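Local coordinates for protein 3-oxo-tetronate kinase (Haemophilus influenzae, PDB 1YZY) that catalyses the ATP-dependent phosphorylation of 3-oxo-tetronate to 3-oxo-tetronate 4-phosphate, as a member of the four-carbon acid sugar kinase family, at residues 176-179 against 180-184; 166-169 against 170-173; 256-259 against 260-263. All coordinates share one frame; numbering follows the deposited sequence.

Contact 1 (176-179 against 180-184); sequences ASRV and QECFA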
# COMPACT_ATOMS: atom_id res chain seq x y z
N ALA A 176 1.95 -28.44 -7.57
CA ALA A 176 3.22 -27.72 -7.56
C ALA A 176 4.29 -28.40 -8.38
O ALA A 176 4.98 -27.75 -9.15
CB ALA A 176 3.71 -27.53 -6.13
N SER A 177 4.43 -29.72 -8.20
CA SER A 177 5.43 -30.50 -8.94
C SER A 177 5.22 -30.44 -10.45
O SER A 177 6.18 -30.36 -11.21
CB SER A 177 5.42 -31.96 -8.47
OG SER A 177 5.90 -32.06 -7.15
N ARG A 178 3.97 -30.53 -10.88
CA ARG A 178 3.65 -30.47 -12.31
C ARG A 178 3.99 -29.08 -12.86
O ARG A 178 4.39 -28.95 -14.01
CB ARG A 178 2.17 -30.79 -12.54
CG ARG A 178 1.69 -30.58 -13.97
CD ARG A 178 2.49 -31.42 -14.97
NE ARG A 178 2.14 -31.11 -16.36
CZ ARG A 178 2.94 -31.33 -17.40
NH1 ARG A 178 4.14 -31.88 -17.24
NH2 ARG A 178 2.57 -30.92 -18.60
N VAL A 179 3.76 -28.06 -12.04
CA VAL A 179 4.04 -26.69 -12.44
C VAL A 179 5.54 -26.53 -12.64
O VAL A 179 5.97 -25.90 -13.59
CB VAL A 179 3.51 -25.67 -11.40
CG1 VAL A 179 3.96 -24.26 -11.74
CG2 VAL A 179 1.99 -25.73 -11.37
N GLN A 180 6.33 -27.11 -11.75
CA GLN A 180 7.78 -27.04 -11.85
C GLN A 180 8.29 -27.78 -13.08
O GLN A 180 9.36 -27.46 -13.62
CB GLN A 180 8.43 -27.62 -10.59
CG GLN A 180 8.09 -26.84 -9.34
CD GLN A 180 8.68 -27.44 -8.08
OE1 GLN A 180 8.66 -26.82 -7.02
NE2 GLN A 180 9.21 -28.66 -8.19
N GLU A 181 7.57 -28.83 -13.47
CA GLU A 181 7.92 -29.60 -14.64
C GLU A 181 7.62 -28.73 -15.86
O GLU A 181 8.34 -28.78 -16.85
CB GLU A 181 7.14 -30.92 -14.68
CG GLU A 181 7.51 -31.90 -13.56
CD GLU A 181 6.74 -33.24 -13.63
OE1 GLU A 181 5.78 -33.39 -14.42
OE2 GLU A 181 7.12 -34.15 -12.86
N CYS A 182 6.54 -27.97 -15.79
CA CYS A 182 6.19 -27.07 -16.88
C CYS A 182 7.20 -25.91 -16.91
O CYS A 182 7.49 -25.37 -17.98
CB CYS A 182 4.77 -26.51 -16.71
SG CYS A 182 3.41 -27.70 -16.97
N PHE A 183 7.67 -25.48 -15.74
CA PHE A 183 8.66 -24.41 -15.63
C PHE A 183 9.94 -24.88 -16.31
O PHE A 183 10.60 -24.12 -17.02
CB PHE A 183 9.00 -24.09 -14.17
CG PHE A 183 7.97 -23.25 -13.45
CD1 PHE A 183 7.01 -22.53 -14.13
CD2 PHE A 183 7.99 -23.17 -12.05
CE1 PHE A 183 6.07 -21.76 -13.45
CE2 PHE A 183 7.05 -22.40 -11.36
CZ PHE A 183 6.09 -21.69 -12.06
N ALA A 184 10.32 -26.12 -16.04
CA ALA A 184 11.52 -26.71 -16.61
C ALA A 184 11.40 -26.84 -18.12
O ALA A 184 12.39 -26.74 -18.85
CB ALA A 184 11.77 -28.07 -15.98
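Gln-180 opens the second turn of this helix by donating its backbone N to Ala-176 O at 3.0 Å, and its side chain lies back along the turn just completed. CG stands beside the backbone N (chi1 -63°) and brings the methylene against that same Ala-176 carbonyl, after which the chain runs on extended. Glu-181 repeats the pattern: its N bonds to Ser-177 O, and its CG rests 3.1 Å from Ser-177 O. Its carboxylate then meets Arg-178, three residues earlier, in a long salt bridge, with Glu-181 OE1 3.6 Å from Arg-178 NH1. OE1 sits at the edge of the guanidinium and in its plane, whereas the carboxylate as a whole is turned 82° against it, so that the two groups do not pair flat.

Cys-182, whose N reaches Arg-178 O at 3.0 Å, takes a face of the same guanidinium. Its SG lies 3.7 Å from Arg-178 CZ, above the plane and displaced toward the rim. The arginine chain bends at chi2 (58°), which folds the guanidinium back over the cysteine, and its NE forms a salt bridge with Asp-171. Phe-183 ends the series. Its N donates to Val-179 O at 2.8 Å, and that carbonyl oxygen also lies over one ring face near the rim. Val-179 CG1 covers the ring in a CH-pi contact, 3.7 Å from the centroid of Phe-183, the two side chains running side by side.

Arg-178 thus meets partners three and four residues on, and Val-179 meets Phe-183 four residues on. Val-179 and Phe-183 pack on Val-206, Leu-207 and Ala-210 of helix 202-210, while Cys-182 and Phe-183 rest on Val-167 of strand 164-167.

Contact 2 (166-169 against 170-173); sequences LVAY and ADVI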
# COMPACT_ATOMS: atom_id res chain seq x y z
N LEU A 166 3.64 -19.87 -21.03
CA LEU A 166 2.41 -20.07 -20.25
C LEU A 166 2.34 -21.49 -19.66
O LEU A 166 2.73 -22.51 -20.25
CB LEU A 166 1.17 -19.85 -21.12
CG LEU A 166 -0.18 -20.19 -20.47
CD1 LEU A 166 -0.54 -19.13 -19.45
CD2 LEU A 166 -1.27 -20.29 -21.51
N VAL A 167 1.86 -21.51 -18.42
CA VAL A 167 1.55 -22.65 -17.58
C VAL A 167 0.05 -22.70 -17.53
O VAL A 167 -0.49 -22.02 -16.65
CB VAL A 167 2.14 -22.63 -16.15
CG1 VAL A 167 1.83 -23.95 -15.42
CG2 VAL A 167 3.67 -22.39 -16.19
N ALA A 168 -0.64 -23.40 -18.43
CA ALA A 168 -2.08 -23.38 -18.42
C ALA A 168 -2.80 -23.97 -17.21
O ALA A 168 -2.23 -24.76 -16.46
CB ALA A 168 -2.55 -24.04 -19.70
N TYR A 169 -4.05 -23.55 -17.05
CA TYR A 169 -4.93 -23.99 -15.98
C TYR A 169 -4.86 -25.51 -15.78
O TYR A 169 -4.62 -26.00 -14.67
CB TYR A 169 -6.36 -23.58 -16.33
CG TYR A 169 -7.45 -24.21 -15.48
CD1 TYR A 169 -7.73 -23.74 -14.19
CD2 TYR A 169 -8.19 -25.30 -15.97
CE1 TYR A 169 -8.73 -24.33 -13.42
CE2 TYR A 169 -9.19 -25.89 -15.19
CZ TYR A 169 -9.45 -25.40 -13.92
OH TYR A 169 -10.45 -25.96 -13.17
N ALA A 170 -5.09 -26.23 -16.87
CA ALA A 170 -5.08 -27.69 -16.87
C ALA A 170 -3.86 -28.28 -16.16
O ALA A 170 -3.95 -29.37 -15.59
CB ALA A 170 -5.16 -28.20 -18.29
N ASP A 171 -2.73 -27.58 -16.24
CA ASP A 171 -1.51 -28.04 -15.59
C ASP A 171 -1.36 -27.55 -14.16
O ASP A 171 -0.71 -28.19 -13.34
CB ASP A 171 -0.28 -27.59 -16.38
CG ASP A 171 -0.14 -28.33 -17.69
OD1 ASP A 171 0.27 -29.50 -17.66
OD2 ASP A 171 -0.42 -27.72 -18.74
N VAL A 172 -1.89 -26.36 -13.87
CA VAL A 172 -1.77 -25.84 -12.52
C VAL A 172 -2.60 -26.71 -11.57
O VAL A 172 -2.15 -27.05 -10.47
CB VAL A 172 -2.24 -24.34 -12.41
CG1 VAL A 172 -1.87 -23.78 -11.05
CG2 VAL A 172 -1.59 -23.50 -13.49
N ILE A 173 -3.80 -27.09 -12.01
CA ILE A 173 -4.66 -27.91 -11.17
C ILE A 173 -4.08 -29.28 -10.82
O ILE A 173 -4.65 -30.01 -10.01
CB ILE A 173 -6.07 -28.06 -11.74
CG1 ILE A 173 -6.03 -28.77 -13.10
CG2 ILE A 173 -6.72 -26.70 -11.85
CD1 ILE A 173 -7.39 -28.95 -13.72
O HOH W 1 0.63 -25.34 -19.70
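Tyr-169 and Ile-173 meet one helical turn apart, with the isoleucine lying across one face of the phenol ring. Ile-173 CG2 is 3.8 Å from the ring centroid of Tyr-169 in a CH-pi contact, offset toward the rim on the CE1 side, where Ile-173 CG2 comes to 3.5 Å from Tyr-169 CE1. The delta methyl, on the same side of the ring, lies nearest CE2. With CG1 set between the backbone N and the carbonyl carbon (chi1 62°), both branches of Ile-173 are turned to the tyrosine. The backbone joins the same two residues, Ile-173 N donating to Tyr-169 O at 3.0 Å in an almost straight bond (172°).

Val-172 turns to the strand end instead. Its CG2 packs 4.0 Å from Val-167 CG1, the side chains crossing at about a right angle, and its N bonds to Ala-168 O. That oxygen accepts a second backbone bond, from Asp-171 N at 2.9 Å, which comes from above the carbonyl plane.

Ala-168 occupies the N-cap position, its N-H reaching Asp-171 OD2 only through a water, while Asp-171 OD1 is taken by Arg-178. The whole is a strand-turn-helix junction, carrying edge strand 164-167 of a three-stranded parallel sheet into the short helix 169-172 of the sugar-binding N-terminal domain.

Contact 3 (256-259 against 260-263); sequences SVMT and NKQV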
# COMPACT_ATOMS: atom_id res chain seq x y z
N SER A 256 -15.20 14.17 2.91
CA SER A 256 -15.90 13.16 2.14
C SER A 256 -17.13 12.69 2.91
O SER A 256 -17.21 12.83 4.12
CB SER A 256 -14.98 11.98 1.83
OG SER A 256 -14.20 12.24 0.67
N VAL A 257 -18.10 12.16 2.18
CA VAL A 257 -19.33 11.67 2.78
C VAL A 257 -19.11 10.74 3.97
O VAL A 257 -19.78 10.89 5.00
CB VAL A 257 -20.22 10.95 1.73
CG1 VAL A 257 -20.77 11.97 0.74
CG2 VAL A 257 -19.41 9.88 0.99
N MET A 258 -18.19 9.79 3.82
CA MET A 258 -17.89 8.83 4.89
C MET A 258 -17.23 9.47 6.11
O MET A 258 -17.57 9.14 7.25
CB MET A 258 -17.04 7.68 4.36
CG MET A 258 -16.69 6.64 5.41
SD MET A 258 -18.09 6.26 6.49
CE MET A 258 -19.02 5.17 5.46
N THR A 259 -16.30 10.39 5.87
CA THR A 259 -15.61 11.06 6.96
C THR A 259 -16.55 11.96 7.76
O THR A 259 -16.49 11.99 9.00
CB THR A 259 -14.41 11.89 6.44
OG1 THR A 259 -13.51 11.03 5.73
CG2 THR A 259 -13.65 12.52 7.61
N ASN A 260 -17.43 12.68 7.07
CA ASN A 260 -18.38 13.56 7.72
C ASN A 260 -19.25 12.80 8.70
O ASN A 260 -19.64 13.33 9.74
CB ASN A 260 -19.25 14.26 6.70
CG ASN A 260 -18.87 15.70 6.52
OD1 ASN A 260 -19.34 16.58 7.25
ND2 ASN A 260 -18.02 15.97 5.54
N LYS A 261 -19.58 11.56 8.34
CA LYS A 261 -20.40 10.72 9.19
C LYS A 261 -19.59 10.18 10.36
O LYS A 261 -20.11 10.06 11.47
CB LYS A 261 -21.00 9.56 8.39
CG LYS A 261 -22.03 9.99 7.35
CD LYS A 261 -22.60 8.81 6.58
CE LYS A 261 -21.51 8.08 5.81
NZ LYS A 261 -22.03 6.92 5.04
N GLN A 262 -18.33 9.85 10.11
CA GLN A 262 -17.43 9.33 11.15
C GLN A 262 -17.15 10.40 12.20
O GLN A 262 -16.89 10.08 13.37
CB GLN A 262 -16.12 8.82 10.52
CG GLN A 262 -16.28 7.61 9.61
CD GLN A 262 -15.02 7.30 8.82
OE1 GLN A 262 -14.43 8.17 8.20
NE2 GLN A 262 -14.59 6.04 8.85
N VAL A 263 -17.13 11.66 11.77
CA VAL A 263 -16.90 12.80 12.66
C VAL A 263 -18.18 13.08 13.45
O VAL A 263 -18.15 13.31 14.65
CB VAL A 263 -16.51 14.07 11.84
CG1 VAL A 263 -16.55 15.31 12.73
CG2 VAL A 263 -15.11 13.91 11.24
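Met-258 is crossed at about a right angle by both Lys-261 and Gln-262, the residues three and four places further along the helix. Its CG stands anti to the backbone N (chi1 180°), and bends at the next two torsions curl the thioether over the lysine chain. Met-258 CE thereby comes 3.5 Å from Lys-261 NZ, and the sulfur is flanked by Lys-261 CE and Gln-262 CG. The methyl thus lies against the amine end, the sulfur against two methylenes.

Gln-262 passes on the other flank of the methionine. Its CG lies 3.1 Å from Met-258 O, the carbonyl to which its own N donates, and Gln-262 CD packs 3.9 Å from Met-258 CG. The amide end is held from outside the turn: OE1 accepts from Lys-395 NZ, and NE2 donates to Lys-401 O. Thr-259 lies obliquely to it, with OG1 3.9 Å from Gln-262 OE1; the two oxygens share Lys-395 NZ as a hydrogen-bonding partner, so one ammonium ties together two side chains three residues apart on the helix. The threonine's methyl is turned the other way, to Val-263, with Thr-259 CG2 4.2 Å from Val-263 CG2. On a further side, Asn-260 directs its ND2 to Val-310 O.

The backbone ladder starts at Ser-256, whose O accepts from Asn-260 N at 3.0 Å. Ser-256 is the N-cap residue, though its hydroxyl makes no capping bond. This is the first turn of helix 257-266, which follows strand 248-252 in the nucleotide-binding domain. The Thr-259 side chain lies about 4 Å from the side chain of Ser-254 and about 4 Å from Gly-397, which by similarity bind ATP, consistent with this helix start lining the nucleotide site.

How the contacts relate
Contacts 1 and 2 form one packed unit, whereas contact 3 belongs to another domain. With centres 9 Å apart, the first two join through a salt bridge from Arg-178 NE to Asp-171 OD1 at 2.8 Å, beside which Cys-182 SG packs on the aspartate. Deeper in, Phe-183 CE1 lies 3.7 Å from Val-167 CG2. Helix 176-188 is thereby joined both to helix 169-172 and to strand 164-167 in the sugar-binding domain, away from the probable ATP site. Contact 3 lies beside residues that probably bind ATP in the nucleotide-binding domain; its centre is about 50 Å from that of contact 1 and about 46 Å from that of contact 2, and it touches neither.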